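PDB 4I17: hypothetical protein from Bacteroides fragilis, which is of unknown function but, as a protein built of TPR repeats, probably serves as a helical scaffold for binding other proteins or peptides. Local coordinates for residues 119-124 with 153-158; 126-131 with 159-164. All blocks are in the same frame, centred on the assembly; numbering follows the deposited sequence.

Interaction 1: residues 119-124 with 153-158; sequences YYLKEG and TDALYS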
loop_
_atom_site.group_PDB
_atom_site.type_symbol
_atom_site.label_atom_id
_atom_site.label_comp_id
_atom_site.label_asym_id
_atom_site.label_seq_id
_atom_site.Cartn_x
_atom_site.Cartn_y
_atom_site.Cartn_z
ATOM N N TYR A 119 -1.594 2.233 -0.713
ATOM C CA TYR A 119 -0.405 2.800 -1.360
ATOM C C TYR A 119 -0.452 2.588 -2.887
ATOM O O TYR A 119 -0.248 3.527 -3.675
ATOM C CB TYR A 119 0.861 2.154 -0.783
ATOM C CG TYR A 119 2.100 2.627 -1.501
ATOM C CD1 TYR A 119 2.734 3.809 -1.129
ATOM C CD2 TYR A 119 2.607 1.927 -2.594
ATOM C CE1 TYR A 119 3.851 4.281 -1.828
ATOM C CE2 TYR A 119 3.718 2.388 -3.298
ATOM C CZ TYR A 119 4.354 3.552 -2.889
ATOM O OH TYR A 119 5.467 4.000 -3.547
ATOM N N TYR A 120 -0.666 1.323 -3.291
ATOM C CA TYR A 120 -0.688 0.968 -4.692
ATOM C C TYR A 120 -1.931 1.505 -5.412
ATOM O O TYR A 120 -1.813 1.845 -6.594
ATOM C CB TYR A 120 -0.547 -0.547 -4.873
ATOM C CG TYR A 120 0.910 -0.958 -4.762
ATOM C CD1 TYR A 120 1.867 -0.447 -5.641
ATOM C CD2 TYR A 120 1.336 -1.835 -3.761
ATOM C CE1 TYR A 120 3.206 -0.832 -5.560
ATOM C CE2 TYR A 120 2.670 -2.232 -3.674
ATOM C CZ TYR A 120 3.604 -1.714 -4.566
ATOM O OH TYR A 120 4.928 -2.080 -4.490
ATOM N N LEU A 121 -3.096 1.592 -4.735
ATOM C CA LEU A 121 -4.276 2.178 -5.411
ATOM C C LEU A 121 -4.049 3.688 -5.671
ATOM O O LEU A 121 -4.409 4.192 -6.728
ATOM C CB LEU A 121 -5.528 1.975 -4.571
ATOM C CG LEU A 121 -6.000 0.511 -4.411
ATOM C CD1 LEU A 121 -7.031 0.393 -3.298
ATOM C CD2 LEU A 121 -6.495 -0.059 -5.711
ATOM N N LYS A 122 -3.417 4.380 -4.717
ATOM C CA LYS A 122 -3.099 5.814 -4.846
ATOM C C LYS A 122 -2.058 6.034 -5.939
ATOM O O LYS A 122 -2.215 6.964 -6.718
ATOM C CB LYS A 122 -2.602 6.382 -3.512
ATOM N N GLU A 123 -1.020 5.161 -6.026
ATOM C CA GLU A 123 -0.008 5.224 -7.088
ATOM C C GLU A 123 -0.665 4.992 -8.445
ATOM O O GLU A 123 -0.409 5.755 -9.385
ATOM C CB GLU A 123 1.113 4.192 -6.870
ATOM C CG GLU A 123 2.081 4.558 -5.755
ATOM C CD GLU A 123 2.839 5.841 -6.039
ATOM O OE1 GLU A 123 3.672 5.830 -6.973
ATOM O OE2 GLU A 123 2.529 6.875 -5.402
ATOM N N GLY A 124 -1.516 3.956 -8.542
ATOM C CA GLY A 124 -2.217 3.666 -9.792
ATOM C C GLY A 124 -3.062 4.849 -10.254
ATOM O O GLY A 124 -3.063 5.194 -11.440
ATOM N N THR A 153 -11.148 -6.734 -5.074
ATOM C CA THR A 153 -12.246 -6.256 -5.920
ATOM C C THR A 153 -12.008 -4.814 -6.336
ATOM O O THR A 153 -12.212 -4.499 -7.486
ATOM C CB THR A 153 -13.577 -6.353 -5.184
ATOM O OG1 THR A 153 -13.836 -7.719 -4.897
ATOM C CG2 THR A 153 -14.737 -5.753 -5.978
ATOM N N ASP A 154 -11.629 -3.913 -5.415
ATOM C CA ASP A 154 -11.491 -2.536 -5.926
ATOM C C ASP A 154 -10.182 -2.300 -6.757
ATOM O O ASP A 154 -10.177 -1.419 -7.615
ATOM C CB ASP A 154 -11.678 -1.550 -4.803
ATOM C CG ASP A 154 -13.170 -1.568 -4.412
ATOM O OD1 ASP A 154 -13.976 -0.887 -5.098
ATOM O OD2 ASP A 154 -13.542 -2.353 -3.502
ATOM N N ALA A 155 -9.157 -3.165 -6.625
ATOM C CA ALA A 155 -7.993 -3.057 -7.523
ATOM C C ALA A 155 -8.429 -3.541 -8.930
ATOM O O ALA A 155 -8.056 -2.930 -9.938
ATOM C CB ALA A 155 -6.841 -3.894 -6.990
ATOM N N LEU A 156 -9.232 -4.625 -8.999
ATOM C CA LEU A 156 -9.741 -5.157 -10.292
ATOM C C LEU A 156 -10.718 -4.203 -10.922
ATOM O O LEU A 156 -10.693 -4.014 -12.140
ATOM C CB LEU A 156 -10.395 -6.529 -10.073
ATOM C CG LEU A 156 -9.418 -7.619 -9.700
ATOM C CD1 LEU A 156 -10.145 -8.820 -9.158
ATOM C CD2 LEU A 156 -8.532 -8.028 -10.875
ATOM N N TYR A 157 -11.591 -3.577 -10.106
ATOM C CA TYR A 157 -12.533 -2.591 -10.635
ATOM C C TYR A 157 -11.756 -1.367 -11.208
ATOM O O TYR A 157 -12.095 -0.870 -12.302
ATOM C CB TYR A 157 -13.450 -2.196 -9.469
ATOM C CG TYR A 157 -14.632 -1.282 -9.718
ATOM C CD1 TYR A 157 -15.067 -0.990 -11.015
ATOM C CD2 TYR A 157 -15.365 -0.762 -8.654
ATOM C CE1 TYR A 157 -16.159 -0.144 -11.233
ATOM C CE2 TYR A 157 -16.449 0.077 -8.863
ATOM C CZ TYR A 157 -16.857 0.364 -10.154
ATOM O OH TYR A 157 -17.957 1.152 -10.305
ATOM N N SER A 158 -10.680 -0.922 -10.517
ATOM C CA SER A 158 -9.835 0.192 -10.996
ATOM C C SER A 158 -9.176 -0.198 -12.329
ATOM O O SER A 158 -9.149 0.617 -13.232
ATOM C CB SER A 158 -8.759 0.514 -9.963
ATOM O OG SER A 158 -9.350 1.060 -8.791
#

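Interaction 2: residues 126-131 with 159-164; sequences KFQQAG and LGVLFY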
loop_
_atom_site.group_PDB
_atom_site.type_symbol
_atom_site.label_atom_id
_atom_site.label_comp_id
_atom_site.label_asym_id
_atom_site.label_seq_id
_atom_site.Cartn_x
_atom_site.Cartn_y
_atom_site.Cartn_z
ATOM N N LYS A 126 -2.649 8.054 -9.478
ATOM C CA LYS A 126 -1.725 9.122 -9.856
ATOM C C LYS A 126 -1.235 8.902 -11.302
ATOM O O LYS A 126 -1.287 9.839 -12.097
ATOM C CB LYS A 126 -0.561 9.154 -8.849
ATOM C CG LYS A 126 0.500 10.216 -9.115
ATOM C CD LYS A 126 1.775 9.951 -8.304
ATOM C CE LYS A 126 2.645 8.842 -8.868
ATOM N NZ LYS A 126 3.347 9.259 -10.111
ATOM N N PHE A 127 -0.845 7.661 -11.663
ATOM C CA PHE A 127 -0.376 7.363 -13.026
ATOM C C PHE A 127 -1.516 7.394 -14.043
ATOM O O PHE A 127 -1.304 7.836 -15.174
ATOM C CB PHE A 127 0.360 6.022 -13.105
ATOM C CG PHE A 127 1.748 6.085 -12.500
ATOM C CD1 PHE A 127 2.771 6.786 -13.134
ATOM C CD2 PHE A 127 2.047 5.396 -11.331
ATOM C CE1 PHE A 127 4.056 6.834 -12.583
ATOM C CE2 PHE A 127 3.339 5.432 -10.784
ATOM C CZ PHE A 127 4.334 6.156 -11.411
ATOM N N GLN A 128 -2.711 6.952 -13.645
ATOM C CA GLN A 128 -3.890 6.976 -14.523
ATOM C C GLN A 128 -4.257 8.436 -14.867
ATOM O O GLN A 128 -4.554 8.740 -16.026
ATOM C CB GLN A 128 -5.070 6.276 -13.837
ATOM C CG GLN A 128 -6.326 6.272 -14.702
ATOM C CD GLN A 128 -7.387 5.373 -14.147
ATOM O OE1 GLN A 128 -7.203 4.690 -13.134
ATOM N NE2 GLN A 128 -8.521 5.343 -14.814
ATOM N N GLN A 129 -4.207 9.334 -13.863
ATOM C CA GLN A 129 -4.509 10.756 -14.046
ATOM C C GLN A 129 -3.487 11.438 -14.965
ATOM O O GLN A 129 -3.864 12.349 -15.710
ATOM C CB GLN A 129 -4.589 11.465 -12.697
ATOM C CG GLN A 129 -5.916 11.205 -11.974
ATOM C CD GLN A 129 -5.899 11.526 -10.494
ATOM O OE1 GLN A 129 -4.954 12.119 -9.948
ATOM N NE2 GLN A 129 -6.966 11.139 -9.805
ATOM N N ALA A 130 -2.227 10.959 -14.976
ATOM C CA ALA A 130 -1.166 11.479 -15.839
ATOM C C ALA A 130 -1.106 10.753 -17.207
ATOM O O ALA A 130 -0.165 10.971 -17.980
ATOM C CB ALA A 130 0.177 11.373 -15.128
ATOM N N GLY A 131 -2.104 9.909 -17.490
ATOM C CA GLY A 131 -2.219 9.164 -18.743
ATOM C C GLY A 131 -1.209 8.051 -18.966
ATOM O O GLY A 131 -1.066 7.573 -20.099
ATOM N N LEU A 159 -8.738 -1.477 -12.472
ATOM C CA LEU A 159 -8.143 -1.964 -13.740
ATOM C C LEU A 159 -9.191 -1.988 -14.838
ATOM O O LEU A 159 -8.892 -1.634 -15.979
ATOM C CB LEU A 159 -7.549 -3.357 -13.523
ATOM C CG LEU A 159 -6.196 -3.318 -12.784
ATOM C CD1 LEU A 159 -5.916 -4.632 -12.078
ATOM C CD2 LEU A 159 -5.054 -2.954 -13.766
ATOM N N GLY A 160 -10.404 -2.395 -14.508
ATOM C CA GLY A 160 -11.506 -2.397 -15.481
ATOM C C GLY A 160 -11.805 -1.007 -15.997
ATOM O O GLY A 160 -11.922 -0.797 -17.215
ATOM N N VAL A 161 -11.882 -0.018 -15.083
ATOM C CA VAL A 161 -12.150 1.371 -15.499
ATOM C C VAL A 161 -10.974 1.914 -16.339
ATOM O O VAL A 161 -11.188 2.644 -17.334
ATOM C CB VAL A 161 -12.404 2.262 -14.261
ATOM C CG1 VAL A 161 -12.441 3.741 -14.656
ATOM C CG2 VAL A 161 -13.702 1.855 -13.552
ATOM N N LEU A 162 -9.738 1.636 -15.888
ATOM C CA LEU A 162 -8.524 2.100 -16.605
ATOM C C LEU A 162 -8.596 1.661 -18.070
ATOM O O LEU A 162 -8.391 2.473 -19.000
ATOM C CB LEU A 162 -7.284 1.482 -15.923
ATOM C CG LEU A 162 -5.929 1.658 -16.650
ATOM C CD1 LEU A 162 -5.432 3.103 -16.524
ATOM C CD2 LEU A 162 -4.868 0.734 -16.011
ATOM N N PHE A 163 -8.825 0.352 -18.288
ATOM C CA PHE A 163 -8.871 -0.163 -19.689
ATOM C C PHE A 163 -10.135 0.241 -20.448
ATOM O O PHE A 163 -10.054 0.461 -21.659
ATOM C CB PHE A 163 -8.635 -1.687 -19.715
ATOM C CG PHE A 163 -7.140 -1.890 -19.525
ATOM C CD1 PHE A 163 -6.243 -1.576 -20.549
ATOM C CD2 PHE A 163 -6.622 -2.263 -18.290
ATOM C CE1 PHE A 163 -4.862 -1.655 -20.346
ATOM C CE2 PHE A 163 -5.231 -2.394 -18.104
ATOM C CZ PHE A 163 -4.366 -2.078 -19.133
ATOM N N TYR A 164 -11.274 0.404 -19.766
ATOM C CA TYR A 164 -12.514 0.875 -20.409
ATOM C C TYR A 164 -12.312 2.327 -20.917
ATOM O O TYR A 164 -12.664 2.647 -22.065
ATOM C CB TYR A 164 -13.693 0.774 -19.423
ATOM C CG TYR A 164 -15.030 1.301 -19.907
ATOM C CD1 TYR A 164 -15.412 1.180 -21.243
ATOM C CD2 TYR A 164 -15.956 1.830 -19.012
ATOM C CE1 TYR A 164 -16.642 1.665 -21.690
ATOM C CE2 TYR A 164 -17.200 2.289 -19.443
ATOM C CZ TYR A 164 -17.540 2.200 -20.783
ATOM O OH TYR A 164 -18.767 2.651 -21.215
#

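Interaction 1: residues 119-124 with 153-158
Leu121 reaches across to helix 149-174 with a single methyl, CD2, which settles against the backbone at Ala155: Leu121 CD2 lies 3.8 Å from Ala155 CA and 4.1 Å from Ala155 CB. The same methyl is 4.3 Å from Ser158 OG, one turn further on, so it sits over the ledge between these two small side chains. CB of Leu121 points neither at nor away from the partner segment, but CG stands anti to the carbonyl carbon (chi1 -67°) and the second torsion then brings CD2 to the neighbour. Ser158 OG donates to Asp154 O at 2.9 Å. Ser158 N reaches that carbonyl from the other face of its plane, giving Asp154 O two donors. Asp154 turns its carboxylate away from Leu121, OD1 forming a salt bridge with Arg213. Further out, Ala155 also packs on Ala143 and Ser158 on Tyr140, both of helix 133-143. The two segments run nearly parallel, at 11°, with axes 11.0 Å apart, as helices of a TPR solenoid can when a third comes between them in the chain. With no hydrogen bond crossing and 99 Å² buried, the contact illustrates van der Waals packing alone, one methyl against backbone and small side chains.

Interaction 2: residues 126-131 with 159-164
Gln128, in the last turn of a helix ended by a Schellman motif, meets Leu162 of helix 149-174 in this TPR-repeat protein. Gly131, at positive phi, is the C-prime residue of the motif: Gly131 N bonds to Gln128 O at 3.1 Å, and Asn132 N returns to Phe127 O. Gln128 therefore projects from the last turn before the chain swings toward helix 133-143. Its CB points at the partner segment, and with CG anti to the backbone N (chi1 180°) and the chain extended beyond, it spans the gap at full length. Leu162 comes the other way, and the two side chains slide past each other in opposite directions. Leu162 CD1 lies over one face of the amide, 3.8 Å from both Gln128 CG and Gln128 CD, so the aliphatic stem and the start of the amide share one methyl. The polar end is anchored by a third helix, for Gln128 OE1 is hydrogen-bonded to Tyr140 OH of helix 133-143, which would limit rotation of the amide. Val161 CG1 adds a lighter touch beyond the nitrogen end, close to the amide plane and 4.2 Å from Gln128 NE2. The nearest approach of the glutamine is to main chain, Gln128 NE2 lying 3.7 Å from Leu162 CA, on the same face of the amide as Leu162 CD1.

In the fold
From the N terminus, the chain passes through six helices before helix 110-129, which supplies the first segment of each contact: 119-124 midway, then 126-131, which takes its last turn and the turn that follows. The chain then runs back through helix 133-143 and enters helix 149-174, where 153-158 closes the loop of interaction 1 and 159-164, immediately following, closes that of interaction 2. The segments alternate, so the two loops cross, as expected where the two helices run in the same direction. Their centres are about 10 Å apart, successive steps along one interface. Helix 133-143 touches both contacts, while helices 182-209 and 214-224 pack on helix 149-174, joining this interface to the C-terminal helices.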